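Local coordinates for protein intracellular protease/amidase (Salmonella enterica subsp. enterica serovar Typhimurium, PDB 4K2H) that is of unproven function but belongs to the DJ-1/PfpI superfamily, binds zinc ions and may act as a peptidase or amidase, at residues 60-64 against 65-69; 89-92 against 93-96; 178-181 against 182-185. The protein carries 1 engineered substitution. All coordinates share one frame; numbering follows the deposited sequence.

Interaction 1 (60-64 against 65-69); sequences SERQQ and ALFDA
Arg-62 meets both Ala-65 and Phe-67, and the aliphatic part of its chain does the touching. Arg-62 CD lies 3.8 Å from Ala-65 CB, and the same carbon comes to 4.1 Å from Phe-67 CZ, at the edge of the phenyl ring and near its plane. The guanidinium is turned only 17° from that ring plane, but the two side chains cross at a slant and do not stack. CG stands beside the backbone N (chi1 -65°), and a bend at chi2 folds the chain back onto the carbonyl of the preceding residue, Arg-62 NH2 donating to Glu-61 O over 2.9 Å with the acceptor lying in the guanidinium plane. NH1 forms a salt bridge with Glu-35, which gives the charge a second tether. The carbonyl of Arg-62 closes a type I beta turn, receiving Ala-65 N at 3.2 Å with an N-H...O angle of 146°. At the corners of this turn Gln-63 and Gln-64 pair with each other, Gln-64 NE2 reaching an in-plane lone pair of Gln-63 OE1 at 3.0 Å. The turn thus reverses the chain at the surface, between strands 57-58 and 69-72. Arg-62 rests on Leu-37 of strand 33-38, whereas Phe-67 goes inward, packing on Leu-37, on Ala-8 of strand 6-11 and on Phe-91 of helix 86-97, with Lys-6 making a cation-pi contact to its ring.

Interaction 2 (89-92 against 93-96); sequences IAFV and ARHD
Four successive i to i+4 backbone bonds, from Ala-93 N to Ile-89 O (2.8 Å) through Asp-96 N to Val-92 O (2.9 Å), show that 89-92 and 93-96 are consecutive turns of one regular alpha helix. One of the four acceptors carries an extra load. Phe-91 O takes His-95 N at 3.2 Å and also His-95 ND1 at 2.7 Å, the two donors arriving from opposite faces of the carbonyl plane. For the second of these the acceptor lies near the imidazole plane, at its edge, and the bond runs at 157°. The first torsion of His-95 (chi1 -77°) keeps CG beside its backbone N and turns the ring back along the helix; CG of Phe-91 is instead anti to its own N, which carries the phenyl ring under the imidazole, one face turned to it. CE1 of His-95 stands 3.4 Å above the plane of the Phe-91 ring, over its centre. Because the planes differ by 39°, the pair is oblique, neither stacked nor edge-to-face. Arg-94 comes obliquely to the same side of the phenyl ring, near its CD1 rim, with Arg-94 NH1 3.5 Å from Phe-91 CD1 and the guanidinium almost perpendicular to the ring; Arg-94 NH2 is hydrogen-bonded to Ala-65 O. Val-92, with Phe-91 and His-95, faces strand 69-72, where it packs on Leu-72. Asp-96 turns its carboxylate to Asn-149, Lys-120 and Arg-122. The imidazole is held at both nitrogens, since NE2 receives the backbone N-H of Phe-67. With ND1 as donor and NE2 as acceptor, the geometry is consistent with a neutral, ND1-protonated histidine whose ring rotation is fixed at both ends.

Interaction 3 (178-181 against 182-185); sequences REQA and EHIY
Glu-182 N donates to Arg-178 O over 2.8 Å at 156°, the shortest of three i to i+4 bonds that finish helix 174-183. His-183 N to Glu-179 O and Ile-184 N to Gln-180 O, each 3.0 Å, continue the series. Outside the backbone, Glu-182 runs extended beyond CG and lays its carboxylate against the stem of Arg-178, OE2 being 3.5 Å from Arg-178 CG. Their charged ends do not meet: Arg-178 NE and Glu-182 OE2 are 5.1 Å apart, and the guanidinium is instead salt-bridged to the C-terminal carboxylate of Trp-188. Ile-184 places CG1 between its backbone N and carbonyl carbon (chi1 59°), which brings this carbon to 3.4 Å from Gln-180 O. Gln-180 OE1, buried here, has no polar partner in the model. The Ile-184 side chain packs on helices 17-29 and 159-171 and on Leu-156 of the second subunit, about 8 Å from a bound zinc ion. Tyr-185, whose OH is hydrogen-bonded to Gly-128 N of the second subunit, leaves the helix with phi at 72°; its N returns to Glu-182 O, one of two bonds into the last turn, and with the positive phi this is a Schellman motif, a C-terminal helix stop.

Along the chain the three contacts follow in series. Interactions 1 and 2 are neighbours, with centres 9 Å apart: the segment 60-69, mostly loop, runs into strand 69-72 of the central parallel sheet, and helix 86-97 comes between that strand and strand 101-104 along the chain. Arg-94 donates to the loop and His-95 accepts from it, so the segment leading into strand 69-72 is hydrogen-bonded to the helix that follows that strand. Interaction 3 is remote, its centre about 30 Å from that of interaction 1 and 32 Å from that of interaction 2, on the opposite side of the chain's centre from the latter. It ends the last helix, where the second subunit packs.

Interaction 1 (60-64 against 65-69)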
loop_
_atom_site.group_PDB
_atom_site.type_symbol
_atom_site.label_atom_id
_atom_site.label_comp_id
_atom_site.label_asym_id
_atom_site.label_seq_id
_atom_site.Cartn_x
_atom_site.Cartn_y
_atom_site.Cartn_z
ATOM N N SER A 60 6.167 22.035 8.711
ATOM C CA SER A 60 6.868 23.266 9.095
ATOM C C SER A 60 7.571 23.964 7.933
ATOM O O SER A 60 7.744 25.166 7.975
ATOM C CB SER A 60 7.866 22.988 10.213
ATOM O OG SER A 60 8.870 22.088 9.763
ATOM N N GLU A 61 7.952 23.221 6.893
ATOM C CA GLU A 61 8.532 23.797 5.669
ATOM C C GLU A 61 7.505 24.157 4.592
ATOM O O GLU A 61 7.875 24.561 3.496
ATOM C CB GLU A 61 9.517 22.798 5.053
ATOM C CG GLU A 61 10.734 22.523 5.920
ATOM C CD GLU A 61 11.456 23.815 6.258
ATOM O OE1 GLU A 61 11.813 24.553 5.312
ATOM O OE2 GLU A 61 11.631 24.113 7.461
ATOM N N ARG A 62 6.219 24.003 4.872
ATOM C CA ARG A 62 5.218 24.194 3.834
ATOM C C ARG A 62 4.083 25.091 4.265
ATOM O O ARG A 62 2.954 24.959 3.775
ATOM C CB ARG A 62 4.673 22.832 3.420
ATOM C CG ARG A 62 5.719 21.952 2.753
ATOM C CD ARG A 62 6.018 22.476 1.358
ATOM N NE ARG A 62 6.967 21.630 0.635
ATOM C CZ ARG A 62 8.289 21.725 0.747
ATOM N NH1 ARG A 62 9.069 20.931 0.046
ATOM N NH2 ARG A 62 8.838 22.607 1.554
ATOM N N GLN A 63 4.361 26.028 5.154
ATOM C CA GLN A 63 3.257 26.771 5.755
ATOM C C GLN A 63 2.552 27.726 4.801
ATOM O O GLN A 63 1.360 28.005 4.994
ATOM C CB GLN A 63 3.677 27.514 7.021
ATOM C CG GLN A 63 2.480 27.766 7.935
ATOM C CD GLN A 63 2.704 28.894 8.911
ATOM O OE1 GLN A 63 2.859 30.068 8.522
ATOM N NE2 GLN A 63 2.709 28.556 10.187
ATOM N N GLN A 64 3.265 28.227 3.791
ATOM C CA GLN A 64 2.637 29.076 2.742
ATOM C C GLN A 64 2.419 28.339 1.425
ATOM O O GLN A 64 1.975 28.954 0.445
ATOM C CB GLN A 64 3.470 30.345 2.454
ATOM C CG GLN A 64 3.203 31.491 3.414
ATOM C CD GLN A 64 3.735 31.192 4.803
ATOM O OE1 GLN A 64 4.912 30.879 4.962
ATOM N NE2 GLN A 64 2.870 31.281 5.813
ATOM N N ALA A 65 2.760 27.050 1.389
ATOM C CA ALA A 65 2.567 26.246 0.191
ATOM C C ALA A 65 1.114 25.879 0.094
ATOM O O ALA A 65 0.457 25.631 1.097
ATOM C CB ALA A 65 3.404 24.983 0.237
ATOM N N LEU A 66 0.619 25.834 -1.126
ATOM C CA LEU A 66 -0.775 25.595 -1.361
ATOM C C LEU A 66 -0.892 24.479 -2.375
ATOM O O LEU A 66 -0.673 24.669 -3.567
ATOM C CB LEU A 66 -1.413 26.882 -1.865
ATOM C CG LEU A 66 -2.932 26.951 -1.777
ATOM C CD1 LEU A 66 -3.408 26.744 -0.348
ATOM C CD2 LEU A 66 -3.416 28.297 -2.310
ATOM N N PHE A 67 -1.199 23.299 -1.870
ATOM C CA PHE A 67 -1.365 22.099 -2.652
ATOM C C PHE A 67 -2.771 22.065 -3.239
ATOM O O PHE A 67 -3.689 22.687 -2.706
ATOM C CB PHE A 67 -1.114 20.845 -1.750
ATOM C CG PHE A 67 0.306 20.713 -1.301
ATOM C CD1 PHE A 67 1.209 19.956 -2.030
ATOM C CD2 PHE A 67 0.759 21.389 -0.192
ATOM C CE1 PHE A 67 2.549 19.885 -1.664
ATOM C CE2 PHE A 67 2.085 21.279 0.215
ATOM C CZ PHE A 67 2.981 20.543 -0.533
ATOM N N ASP A 68 -2.938 21.305 -4.313
ATOM C CA ASP A 68 -4.240 21.128 -4.941
ATOM C C ASP A 68 -5.070 20.122 -4.175
ATOM O O ASP A 68 -6.315 20.156 -4.245
ATOM C CB ASP A 68 -4.074 20.686 -6.389
ATOM C CG ASP A 68 -3.334 21.719 -7.224
ATOM O OD1 ASP A 68 -3.879 22.824 -7.457
ATOM O OD2 ASP A 68 -2.194 21.443 -7.624
ATOM N N ALA A 69 -4.392 19.211 -3.472
ATOM C CA ALA A 69 -5.085 18.275 -2.594
ATOM C C ALA A 69 -4.269 17.938 -1.381
ATOM O O ALA A 69 -3.034 17.925 -1.429
ATOM C CB ALA A 69 -5.427 16.997 -3.326
#

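Interaction 2 (89-92 against 93-96)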
loop_
_atom_site.group_PDB
_atom_site.type_symbol
_atom_site.label_atom_id
_atom_site.label_comp_id
_atom_site.label_asym_id
_atom_site.label_seq_id
_atom_site.Cartn_x
_atom_site.Cartn_y
_atom_site.Cartn_z
ATOM N N ILE A 89 -4.182 21.285 11.831
ATOM C CA ILE A 89 -5.470 21.959 11.767
ATOM C C ILE A 89 -5.317 23.228 10.904
ATOM O O ILE A 89 -6.125 23.450 10.005
ATOM C CB ILE A 89 -6.006 22.307 13.159
ATOM C CG1 ILE A 89 -6.109 21.055 14.073
ATOM C CG2 ILE A 89 -7.316 23.061 13.049
ATOM C CD1 ILE A 89 -6.525 19.740 13.442
ATOM N N ALA A 90 -4.265 24.019 11.130
ATOM C CA ALA A 90 -4.050 25.232 10.314
ATOM C C ALA A 90 -3.843 24.942 8.837
ATOM O O ALA A 90 -4.305 25.717 7.988
ATOM C CB ALA A 90 -2.871 26.060 10.821
ATOM N N PHE A 91 -3.087 23.883 8.536
ATOM C CA PHE A 91 -2.783 23.518 7.157
ATOM C C PHE A 91 -4.045 23.089 6.425
ATOM O O PHE A 91 -4.310 23.523 5.302
ATOM C CB PHE A 91 -1.792 22.364 7.164
ATOM C CG PHE A 91 -1.236 21.990 5.819
ATOM C CD1 PHE A 91 -0.125 22.647 5.301
ATOM C CD2 PHE A 91 -1.748 20.918 5.122
ATOM C CE1 PHE A 91 0.465 22.253 4.102
ATOM C CE2 PHE A 91 -1.192 20.535 3.898
ATOM C CZ PHE A 91 -0.067 21.198 3.400
ATOM N N VAL A 92 -4.816 22.232 7.063
ATOM C CA VAL A 92 -6.096 21.804 6.507
ATOM C C VAL A 92 -7.093 22.967 6.391
ATOM O O VAL A 92 -7.841 23.051 5.410
ATOM C CB VAL A 92 -6.695 20.689 7.364
ATOM C CG1 VAL A 92 -8.129 20.396 6.988
ATOM C CG2 VAL A 92 -5.830 19.435 7.241
ATOM N N ALA A 93 -7.136 23.856 7.380
ATOM C CA ALA A 93 -8.178 24.884 7.370
ATOM C C ALA A 93 -7.921 25.837 6.210
ATOM O O ALA A 93 -8.838 26.184 5.465
ATOM C CB ALA A 93 -8.241 25.630 8.692
ATOM N N ARG A 94 -6.652 26.195 6.036
ATOM C CA ARG A 94 -6.246 27.099 4.996
ATOM C C ARG A 94 -6.562 26.541 3.606
ATOM O O ARG A 94 -7.093 27.249 2.748
ATOM C CB ARG A 94 -4.754 27.384 5.153
ATOM C CG ARG A 94 -4.156 28.295 4.097
ATOM C CD ARG A 94 -2.744 28.723 4.487
ATOM N NE ARG A 94 -1.842 27.592 4.716
ATOM C CZ ARG A 94 -1.178 26.939 3.768
ATOM N NH1 ARG A 94 -0.363 25.934 4.104
ATOM N NH2 ARG A 94 -1.301 27.273 2.491
ATOM N N HIS A 95 -6.206 25.283 3.377
ATOM C CA HIS A 95 -6.485 24.641 2.106
ATOM C C HIS A 95 -7.989 24.548 1.884
ATOM O O HIS A 95 -8.468 24.739 0.766
ATOM C CB HIS A 95 -5.848 23.241 2.016
ATOM C CG HIS A 95 -4.381 23.266 1.745
ATOM N ND1 HIS A 95 -3.462 23.581 2.712
ATOM C CD2 HIS A 95 -3.671 23.058 0.616
ATOM C CE1 HIS A 95 -2.242 23.552 2.203
ATOM N NE2 HIS A 95 -2.346 23.246 0.927
ATOM N N ASP A 96 -8.727 24.246 2.935
ATOM C CA ASP A 96 -10.149 24.115 2.810
ATOM C C ASP A 96 -10.741 25.459 2.365
ATOM O O ASP A 96 -11.542 25.496 1.430
ATOM C CB ASP A 96 -10.776 23.640 4.113
ATOM C CG ASP A 96 -12.123 22.979 3.909
ATOM O OD1 ASP A 96 -12.668 22.956 2.770
ATOM O OD2 ASP A 96 -12.642 22.465 4.913
#

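Interaction 3 (178-181 against 182-185)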
loop_
_atom_site.group_PDB
_atom_site.type_symbol
_atom_site.label_atom_id
_atom_site.label_comp_id
_atom_site.label_asym_id
_atom_site.label_seq_id
_atom_site.Cartn_x
_atom_site.Cartn_y
_atom_site.Cartn_z
ATOM N N ARG A 178 -8.680 5.773 -15.842
ATOM C CA ARG A 178 -9.164 4.463 -16.287
ATOM C C ARG A 178 -8.073 3.647 -16.972
ATOM O O ARG A 178 -8.007 2.441 -16.815
ATOM C CB ARG A 178 -10.344 4.628 -17.229
ATOM C CG ARG A 178 -10.858 3.310 -17.776
ATOM C CD ARG A 178 -12.334 3.369 -18.136
ATOM N NE ARG A 178 -13.169 3.528 -16.942
ATOM C CZ ARG A 178 -13.865 4.624 -16.624
ATOM N NH1 ARG A 178 -14.586 4.640 -15.505
ATOM N NH2 ARG A 178 -13.856 5.706 -17.404
ATOM N N GLU A 179 -7.214 4.316 -17.721
ATOM C CA GLU A 179 -6.121 3.648 -18.396
ATOM C C GLU A 179 -5.091 3.090 -17.410
ATOM O O GLU A 179 -4.565 2.009 -17.633
ATOM C CB GLU A 179 -5.460 4.607 -19.378
ATOM C CG GLU A 179 -4.324 3.993 -20.174
ATOM C CD GLU A 179 -4.139 4.610 -21.561
ATOM O OE1 GLU A 179 -4.956 5.468 -21.987
ATOM O OE2 GLU A 179 -3.160 4.217 -22.232
ATOM N N GLN A 180 -4.808 3.820 -16.327
ATOM C CA GLN A 180 -3.908 3.312 -15.282
ATOM C C GLN A 180 -4.546 2.177 -14.505
ATOM O O GLN A 180 -3.902 1.184 -14.234
ATOM C CB GLN A 180 -3.486 4.411 -14.294
ATOM C CG GLN A 180 -2.178 5.090 -14.637
ATOM C CD GLN A 180 -1.011 4.123 -14.730
ATOM O OE1 GLN A 180 -0.845 3.210 -13.903
ATOM N NE2 GLN A 180 -0.202 4.310 -15.749
ATOM N N ALA A 181 -5.802 2.347 -14.128
ATOM C CA ALA A 181 -6.583 1.278 -13.519
ATOM C C ALA A 181 -6.577 0.008 -14.393
ATOM O O ALA A 181 -6.431 -1.109 -13.899
ATOM C CB ALA A 181 -8.010 1.753 -13.291
ATOM N N GLU A 182 -6.727 0.173 -15.695
ATOM C CA GLU A 182 -6.599 -0.973 -16.583
ATOM C C GLU A 182 -5.185 -1.577 -16.499
ATOM O O GLU A 182 -5.045 -2.780 -16.375
ATOM C CB GLU A 182 -6.978 -0.604 -18.025
ATOM C CG GLU A 182 -8.482 -0.368 -18.198
ATOM C CD GLU A 182 -8.891 0.176 -19.575
ATOM O OE1 GLU A 182 -8.045 0.251 -20.496
ATOM O OE2 GLU A 182 -10.084 0.520 -19.739
ATOM N N HIS A 183 -4.151 -0.738 -16.535
ATOM C CA HIS A 183 -2.754 -1.202 -16.509
ATOM C C HIS A 183 -2.400 -2.040 -15.242
ATOM O O HIS A 183 -1.588 -2.965 -15.314
ATOM C CB HIS A 183 -1.837 0.011 -16.641
ATOM C CG HIS A 183 -0.378 -0.318 -16.743
ATOM N ND1 HIS A 183 0.224 -0.671 -17.936
ATOM C CD2 HIS A 183 0.607 -0.314 -15.806
ATOM C CE1 HIS A 183 1.513 -0.887 -17.725
ATOM N NE2 HIS A 183 1.771 -0.676 -16.443
ATOM N N ILE A 184 -3.033 -1.732 -14.106
ATOM C CA ILE A 184 -2.800 -2.475 -12.862
ATOM C C ILE A 184 -3.920 -3.480 -12.564
ATOM O O ILE A 184 -3.914 -4.132 -11.512
ATOM C CB ILE A 184 -2.570 -1.536 -11.641
ATOM C CG1 ILE A 184 -3.758 -0.605 -11.403
ATOM C CG2 ILE A 184 -1.303 -0.715 -11.850
ATOM C CD1 ILE A 184 -3.887 -0.103 -9.985
ATOM N N TYR A 185 -4.880 -3.602 -13.489
ATOM C CA TYR A 185 -5.901 -4.638 -13.432
ATOM C C TYR A 185 -6.914 -4.368 -12.330
ATOM O O TYR A 185 -7.396 -5.278 -11.697
ATOM C CB TYR A 185 -5.246 -6.026 -13.279
ATOM C CG TYR A 185 -4.085 -6.254 -14.239
ATOM C CD1 TYR A 185 -4.308 -6.362 -15.617
ATOM C CD2 TYR A 185 -2.776 -6.353 -13.780
ATOM C CE1 TYR A 185 -3.268 -6.562 -16.499
ATOM C CE2 TYR A 185 -1.718 -6.547 -14.657
ATOM C CZ TYR A 185 -1.971 -6.655 -16.012
ATOM O OH TYR A 185 -0.937 -6.868 -16.895
#